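Local coordinates for protein histidine acid phosphatase (Bifidobacterium longum subsp. infantis, PDB 6RXD) that probably removes phosphate groups from myo-inositol hexakisphosphate (phytate), related inositol polyphosphates and 2,3-bisphosphoglycerate, as a histidine acid phosphatase of the MINPP1 type, at residues P36-E40 / T381-V386; S41-H45 / H399-M403. All coordinates share one frame; numbering follows the deposited sequence.

Contact 1. Residues P36-E40 / T381-V386; sequences PIYTE and TIDARV
A chi1 of -176° swings the Y38 ring away from its own backbone N and across the helix toward T381 and I382, while R385, turned about its CB-CG bond (chi2 54°), slides past that ring in the opposite direction to reach the carbonyl of I37. The Y38 OH meets T381 OG1 at 2.7 Å, either being a possible donor, and T394 of the neighbouring strand is a further partner of the phenol. T381 O lies over one ring face near its rim; I382 CG1 touches the Y38 ring at CD2, 3.8 Å away. I37 and Y38 both face V450 of strand 445-453 in a classic beta bulge, so two consecutive side chains of strand 34-44 point at helix 372-386, whose segment 381-386 runs roughly antiparallel to 36-40 (155° between the short axes). R385 NE donates to I37 O over 2.9 Å (153° at the hydrogen), and its NH2 is joined through a water to P36 O; NH1 goes to G389 O. I37 CD1 rests on V386 CG2 at 3.8 Å, beside this polar grip. E40 pairs by OE1 with R396, while its OE2 lies 3.5 Å from I382 CG1.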
ATOM      1  N   PRO A  36     -14.344   0.312  26.056  1.00 17.53           N
ATOM      2  CA  PRO A  36     -13.116   0.089  25.284  1.00 17.24           C
ATOM      3  C   PRO A  36     -11.952  -0.406  26.143  1.00 18.94           C
ATOM      4  O   PRO A  36     -11.745   0.114  27.245  1.00 17.43           O
ATOM      5  CB  PRO A  36     -12.795   1.486  24.744  1.00 15.96           C
ATOM      6  CG  PRO A  36     -13.418   2.429  25.746  1.00 18.65           C
ATOM      7  CD  PRO A  36     -14.694   1.745  26.149  1.00 20.09           C
ATOM      8  N   ILE A  37     -11.200  -1.395  25.654  1.00 12.84           N
ATOM      9  CA  ILE A  37      -9.976  -1.830  26.342  1.00 14.45           C
ATOM     10  C   ILE A  37      -8.715  -1.839  25.461  1.00 14.76           C
ATOM     11  O   ILE A  37      -7.603  -1.876  25.978  1.00 15.85           O
ATOM     12  CB  ILE A  37     -10.118  -3.222  26.982  1.00 16.62           C
ATOM     13  CG1 ILE A  37     -10.481  -4.270  25.925  1.00 15.44           C
ATOM     14  CG2 ILE A  37     -11.162  -3.199  28.103  1.00 21.01           C
ATOM     15  CD1 ILE A  37     -10.226  -5.706  26.392  1.00 19.19           C
ATOM     16  N   TYR A  38      -8.874  -1.825  24.139  1.00 14.69           N
ATOM     17  CA  TYR A  38      -7.710  -1.949  23.269  1.00 14.06           C
ATOM     18  C   TYR A  38      -8.045  -1.480  21.865  1.00 17.35           C
ATOM     19  O   TYR A  38      -9.194  -1.573  21.434  1.00 14.48           O
ATOM     20  CB  TYR A  38      -7.237  -3.418  23.248  1.00 12.15           C
ATOM     21  CG  TYR A  38      -5.973  -3.661  22.447  1.00 14.26           C
ATOM     22  CD1 TYR A  38      -4.729  -3.235  22.919  1.00 17.08           C
ATOM     23  CD2 TYR A  38      -6.021  -4.331  21.226  1.00 13.18           C
ATOM     24  CE1 TYR A  38      -3.564  -3.454  22.176  1.00 15.25           C
ATOM     25  CE2 TYR A  38      -4.871  -4.560  20.489  1.00 17.27           C
ATOM     26  CZ  TYR A  38      -3.656  -4.117  20.956  1.00 14.84           C
ATOM     27  OH  TYR A  38      -2.522  -4.351  20.195  1.00 18.72           O
ATOM     28  N   THR A  39      -7.049  -0.970  21.151  1.00 12.34           N
ATOM     29  CA  THR A  39      -7.216  -0.768  19.713  1.00 13.03           C
ATOM     30  C   THR A  39      -5.906  -1.063  18.999  1.00 12.80           C
ATOM     31  O   THR A  39      -4.847  -1.018  19.613  1.00 14.91           O
ATOM     32  CB  THR A  39      -7.706   0.655  19.387  1.00 13.78           C
ATOM     33  OG1 THR A  39      -8.052   0.736  17.995  1.00 15.41           O
ATOM     34  CG2 THR A  39      -6.634   1.703  19.717  1.00 13.67           C
ATOM     35  N   GLU A  40      -5.959  -1.384  17.709  1.00 11.54           N
ATOM     36  CA  GLU A  40      -4.713  -1.658  16.996  1.00 10.70           C
ATOM     37  C   GLU A  40      -4.878  -1.458  15.506  1.00 13.34           C
ATOM     38  O   GLU A  40      -5.991  -1.400  14.997  1.00 12.69           O
ATOM     39  CB  GLU A  40      -4.220  -3.076  17.272  1.00 12.52           C
ATOM     40  CG  GLU A  40      -5.180  -4.149  16.819  1.00 13.82           C
ATOM     41  CD  GLU A  40      -4.621  -5.528  17.015  1.00 14.65           C
ATOM     42  OE1 GLU A  40      -3.391  -5.706  16.884  1.00 14.51           O
ATOM     43  OE2 GLU A  40      -5.415  -6.442  17.320  1.00 15.87           O
ATOM     44  N   THR A 381      -1.706  -9.569  20.626  1.00 14.74           N
ATOM     45  CA  THR A 381      -1.627  -8.309  21.358  1.00 15.73           C
ATOM     46  C   THR A 381      -2.948  -7.993  22.063  1.00 13.80           C
ATOM     47  O   THR A 381      -2.959  -7.302  23.086  1.00 16.04           O
ATOM     48  CB  THR A 381      -1.176  -7.112  20.477  1.00 14.23           C
ATOM     49  OG1 THR A 381      -2.099  -6.927  19.404  1.00 16.35           O
ATOM     50  CG2 THR A 381       0.225  -7.322  19.919  1.00 13.47           C
ATOM     51  N   ILE A 382      -4.059  -8.492  21.523  1.00 13.57           N
ATOM     52  CA  ILE A 382      -5.326  -8.383  22.233  1.00 12.73           C
ATOM     53  C   ILE A 382      -5.237  -9.228  23.503  1.00 16.87           C
ATOM     54  O   ILE A 382      -5.556  -8.750  24.592  1.00 15.63           O
ATOM     55  CB  ILE A 382      -6.521  -8.839  21.377  1.00 14.90           C
ATOM     56  CG1 ILE A 382      -6.714  -7.895  20.196  1.00 12.98           C
ATOM     57  CG2 ILE A 382      -7.803  -8.872  22.216  1.00 16.76           C
ATOM     58  CD1 ILE A 382      -7.737  -8.418  19.159  1.00 15.55           C
ATOM     59  N   ASP A 383      -4.792 -10.478  23.370  1.00 17.88           N
ATOM     60  CA  ASP A 383      -4.627 -11.340  24.540  1.00 17.29           C
ATOM     61  C   ASP A 383      -3.737 -10.692  25.604  1.00 14.92           C
ATOM     62  O   ASP A 383      -4.052 -10.744  26.797  1.00 18.57           O
ATOM     63  CB  ASP A 383      -4.041 -12.700  24.152  1.00 18.49           C
ATOM     64  CG  ASP A 383      -5.035 -13.597  23.454  1.00 26.86           C
ATOM     65  OD1 ASP A 383      -6.261 -13.432  23.649  1.00 25.94           O
ATOM     66  OD2 ASP A 383      -4.577 -14.489  22.705  1.00 27.31           O
ATOM     67  N   ALA A 384      -2.628 -10.083  25.190  1.00 17.25           N
ATOM     68  CA  ALA A 384      -1.717  -9.458  26.158  1.00 17.17           C
ATOM     69  C   ALA A 384      -2.432  -8.411  27.012  1.00 18.40           C
ATOM     70  O   ALA A 384      -2.196  -8.305  28.216  1.00 18.99           O
ATOM     71  CB  ALA A 384      -0.524  -8.830  25.452  1.00 16.97           C
ATOM     72  N   ARG A 385      -3.316  -7.648  26.379  1.00 17.70           N
ATOM     73  CA  ARG A 385      -4.074  -6.601  27.059  1.00 16.26           C
ATOM     74  C   ARG A 385      -5.163  -7.199  27.947  1.00 14.78           C
ATOM     75  O   ARG A 385      -5.281  -6.855  29.131  1.00 17.18           O
ATOM     76  CB  ARG A 385      -4.690  -5.650  26.020  1.00 16.47           C
ATOM     77  CG  ARG A 385      -5.629  -4.589  26.586  1.00 14.89           C
ATOM     78  CD  ARG A 385      -4.986  -3.755  27.701  1.00 19.11           C
ATOM     79  NE  ARG A 385      -5.890  -2.706  28.164  1.00 19.30           N
ATOM     80  CZ  ARG A 385      -5.704  -1.995  29.270  1.00 24.50           C
ATOM     81  NH1 ARG A 385      -4.646  -2.237  30.037  1.00 25.19           N
ATOM     82  NH2 ARG A 385      -6.576  -1.053  29.616  1.00 24.71           N
ATOM     83  N   VAL A 386      -5.956  -8.098  27.368  1.00 16.34           N
ATOM     84  CA  VAL A 386      -7.015  -8.796  28.104  1.00 16.75           C
ATOM     85  C   VAL A 386      -6.424  -9.490  29.325  1.00 23.13           C
ATOM     86  O   VAL A 386      -7.033  -9.506  30.404  1.00 19.71           O
ATOM     87  CB  VAL A 386      -7.732  -9.816  27.195  1.00 18.02           C
ATOM     88  CG1 VAL A 386      -8.683 -10.706  28.008  1.00 20.16           C
ATOM     89  CG2 VAL A 386      -8.488  -9.089  26.083  1.00 18.22           C
TER
HETATM   90  O   HOH W   1      -9.427   0.191  29.124  1.00 28.22           O

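Contact 2. Residues S41-H45 / H399-M403; sequences SMARH and HAETM
M42 and M403 meet through their terminal methyls: M42 CE lies 3.6 Å from M403 CE, the two chains crossing at a slant. T402 CG2 closes in on the same M42 methyl, CE, at 3.9 Å. The M42 chain leaves the strand with CG anti to the backbone N (chi1 -176°) and then bends twice, which turns its end into the first turn of helix 400-410; L374 and F378 of helix 372-386 complete this apolar patch. A different kind of packing holds R44. Its chain is extended from CG to NE and runs past the A400 backbone, and the A400 methyl lies under one face of the guanidinium, CB to NE 3.5 Å; NH1 bonds to S12 O. The polar contacts run through water and the helix start. One water accepts from R44 NE (3.1 Å) and from A400 N (2.8 Å), and also bonds H45 NE2 at 2.6 Å. H399 is the N-cap residue: its O accepts from T402 N and M403 N, and its N donates to T402 OG1. The H399 ring, tied to S138 through NE2, brings H399 ND1 to the edge of the H45 ring, 4.0 Å from H45 CD2. A leucine in place of R44 would probably leave the water with one donor fewer and S12 O without its mate. R44 and H45 open the RHG signature of histidine phosphatases, and H399 to E401 form the HAE signature of MINPP enzymes, so H45 is probably the nucleophile, as in relatives. Arginine, histidine and the amide at a helix start converging on one water are consistent with a pocket made for a phosphate.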
ATOM      1  N   SER A  41      -3.752  -1.357  14.813  1.00 11.22           N
ATOM      2  CA  SER A  41      -3.789  -1.025  13.397  1.00 13.00           C
ATOM      3  C   SER A  41      -2.599  -1.589  12.655  1.00 12.95           C
ATOM      4  O   SER A  41      -1.560  -1.899  13.245  1.00 14.63           O
ATOM      5  CB  SER A  41      -3.778   0.493  13.235  1.00 15.73           C
ATOM      6  OG  SER A  41      -2.498   0.993  13.561  1.00 20.01           O
ATOM      7  N   MET A  42      -2.750  -1.725  11.344  1.00  9.96           N
ATOM      8  CA  MET A  42      -1.580  -1.804  10.480  1.00 13.17           C
ATOM      9  C   MET A  42      -1.912  -0.961   9.266  1.00 12.62           C
ATOM     10  O   MET A  42      -2.986  -1.103   8.672  1.00 12.36           O
ATOM     11  CB  MET A  42      -1.260  -3.249  10.074  1.00 14.09           C
ATOM     12  CG  MET A  42       0.030  -3.391   9.246  1.00 11.17           C
ATOM     13  SD  MET A  42      -0.174  -3.051   7.470  1.00 15.54           S
ATOM     14  CE  MET A  42      -1.182  -4.453   6.958  1.00 15.10           C
ATOM     15  N   ALA A  43      -0.992  -0.077   8.906  1.00 12.22           N
ATOM     16  CA  ALA A  43      -1.184   0.819   7.776  1.00 11.28           C
ATOM     17  C   ALA A  43       0.006   0.767   6.847  1.00 13.30           C
ATOM     18  O   ALA A  43       1.157   0.701   7.289  1.00 14.55           O
ATOM     19  CB  ALA A  43      -1.388   2.260   8.267  1.00 11.75           C
ATOM     20  N   ARG A  44      -0.282   0.793   5.549  1.00 12.58           N
ATOM     21  CA  ARG A  44       0.738   0.993   4.535  1.00 10.44           C
ATOM     22  C   ARG A  44       1.264   2.421   4.635  1.00 12.49           C
ATOM     23  O   ARG A  44       0.560   3.320   5.090  1.00 14.79           O
ATOM     24  CB  ARG A  44       0.104   0.760   3.161  1.00 11.26           C
ATOM     25  CG  ARG A  44       1.057   0.910   1.986  1.00 13.37           C
ATOM     26  CD  ARG A  44       0.321   0.840   0.664  1.00 13.72           C
ATOM     27  NE  ARG A  44       1.270   0.945  -0.437  1.00 13.68           N
ATOM     28  CZ  ARG A  44       0.925   1.151  -1.700  1.00 12.36           C
ATOM     29  NH1 ARG A  44      -0.361   1.307  -2.026  1.00 12.75           N
ATOM     30  NH2 ARG A  44       1.868   1.231  -2.626  1.00 14.77           N
ATOM     31  N   HIS A  45       2.510   2.627   4.231  1.00 12.87           N
ATOM     32  CA  HIS A  45       3.070   3.980   4.180  1.00 14.26           C
ATOM     33  C   HIS A  45       2.221   4.864   3.264  1.00 13.92           C
ATOM     34  O   HIS A  45       1.442   4.375   2.440  1.00 13.12           O
ATOM     35  CB  HIS A  45       4.502   3.913   3.651  1.00 14.10           C
ATOM     36  CG  HIS A  45       4.585   3.390   2.251  1.00 18.21           C
ATOM     37  ND1 HIS A  45       4.260   4.153   1.150  1.00 18.59           N
ATOM     38  CD2 HIS A  45       4.923   2.166   1.778  1.00 22.92           C
ATOM     39  CE1 HIS A  45       4.397   3.422   0.055  1.00 23.81           C
ATOM     40  NE2 HIS A  45       4.800   2.214   0.410  1.00 22.96           N
ATOM     41  N   HIS A 399       3.788  -1.912   4.468  1.00 12.27           N
ATOM     42  CA  HIS A 399       3.890  -1.835   3.007  1.00  9.96           C
ATOM     43  C   HIS A 399       2.741  -2.481   2.257  1.00 11.16           C
ATOM     44  O   HIS A 399       1.953  -3.234   2.828  1.00 12.71           O
ATOM     45  CB  HIS A 399       5.199  -2.510   2.584  1.00 14.49           C
ATOM     46  CG  HIS A 399       6.378  -2.018   3.352  1.00 15.21           C
ATOM     47  ND1 HIS A 399       7.159  -0.972   2.917  1.00 14.89           N
ATOM     48  CD2 HIS A 399       6.866  -2.384   4.563  1.00 15.89           C
ATOM     49  CE1 HIS A 399       8.091  -0.720   3.823  1.00 18.02           C
ATOM     50  NE2 HIS A 399       7.934  -1.562   4.828  1.00 16.94           N
ATOM     51  N   ALA A 400       2.660  -2.216   0.956  1.00 11.57           N
ATOM     52  CA  ALA A 400       1.680  -2.916   0.131  1.00  9.85           C
ATOM     53  C   ALA A 400       1.927  -4.411   0.185  1.00 12.40           C
ATOM     54  O   ALA A 400       0.989  -5.212   0.122  1.00 12.70           O
ATOM     55  CB  ALA A 400       1.746  -2.424  -1.302  1.00 11.93           C
ATOM     56  N   GLU A 401       3.200  -4.787   0.298  1.00 12.30           N
ATOM     57  CA  GLU A 401       3.574  -6.191   0.383  1.00 12.89           C
ATOM     58  C   GLU A 401       3.118  -6.818   1.691  1.00 13.67           C
ATOM     59  O   GLU A 401       3.133  -8.043   1.837  1.00 14.01           O
ATOM     60  CB  GLU A 401       5.095  -6.347   0.235  1.00 13.63           C
ATOM     61  CG  GLU A 401       5.617  -6.133  -1.191  1.00 20.09           C
ATOM     62  CD  GLU A 401       5.639  -4.667  -1.629  1.00 27.77           C
ATOM     63  OE1 GLU A 401       5.729  -4.429  -2.849  1.00 33.22           O
ATOM     64  OE2 GLU A 401       5.580  -3.753  -0.774  1.00 20.07           O
ATOM     65  N   THR A 402       2.747  -5.971   2.648  1.00 11.19           N
ATOM     66  CA  THR A 402       2.169  -6.430   3.910  1.00 10.33           C
ATOM     67  C   THR A 402       0.655  -6.494   3.789  1.00 12.99           C
ATOM     68  O   THR A 402       0.027  -7.473   4.191  1.00 13.04           O
ATOM     69  CB  THR A 402       2.568  -5.474   5.049  1.00 11.01           C
ATOM     70  OG1 THR A 402       3.959  -5.161   4.920  1.00 12.07           O
ATOM     71  CG2 THR A 402       2.334  -6.097   6.415  1.00 11.86           C
ATOM     72  N   MET A 403       0.065  -5.435   3.243  1.00 12.60           N
ATOM     73  CA  MET A 403      -1.390  -5.329   3.164  1.00 10.48           C
ATOM     74  C   MET A 403      -2.041  -6.325   2.197  1.00  9.96           C
ATOM     75  O   MET A 403      -3.070  -6.911   2.524  1.00 11.94           O
ATOM     76  CB  MET A 403      -1.807  -3.893   2.802  1.00 11.63           C
ATOM     77  CG  MET A 403      -3.326  -3.702   2.731  1.00 12.33           C
ATOM     78  SD  MET A 403      -4.172  -4.018   4.310  1.00 14.99           S
ATOM     79  CE  MET A 403      -3.699  -2.567   5.244  1.00 15.98           C
TER
HETATM   80  O   HOH W   2       4.112  -0.230  -0.344  1.00 19.35           O

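From the N terminus, strand 34-44, with H45 just past its end, supplies the first half of both contacts: 36-40, then 41-45 directly after it. Contact 1 closes a loop of 340 residues, at helix 372-386; contact 2 closes one of 353 residues, at the start of helix 400-410. Because the segments alternate along the chain, the two loops cross. Between the two returning helices runs strand 391-398, the parallel neighbour of strand 34-44. Contact 1 packs helix 372-386 against the sheet near one end of the strand, and contact 2, its centre 20 Å away, joins the strand's other end to the next helix, near the middle of the molecule, at the probable active site.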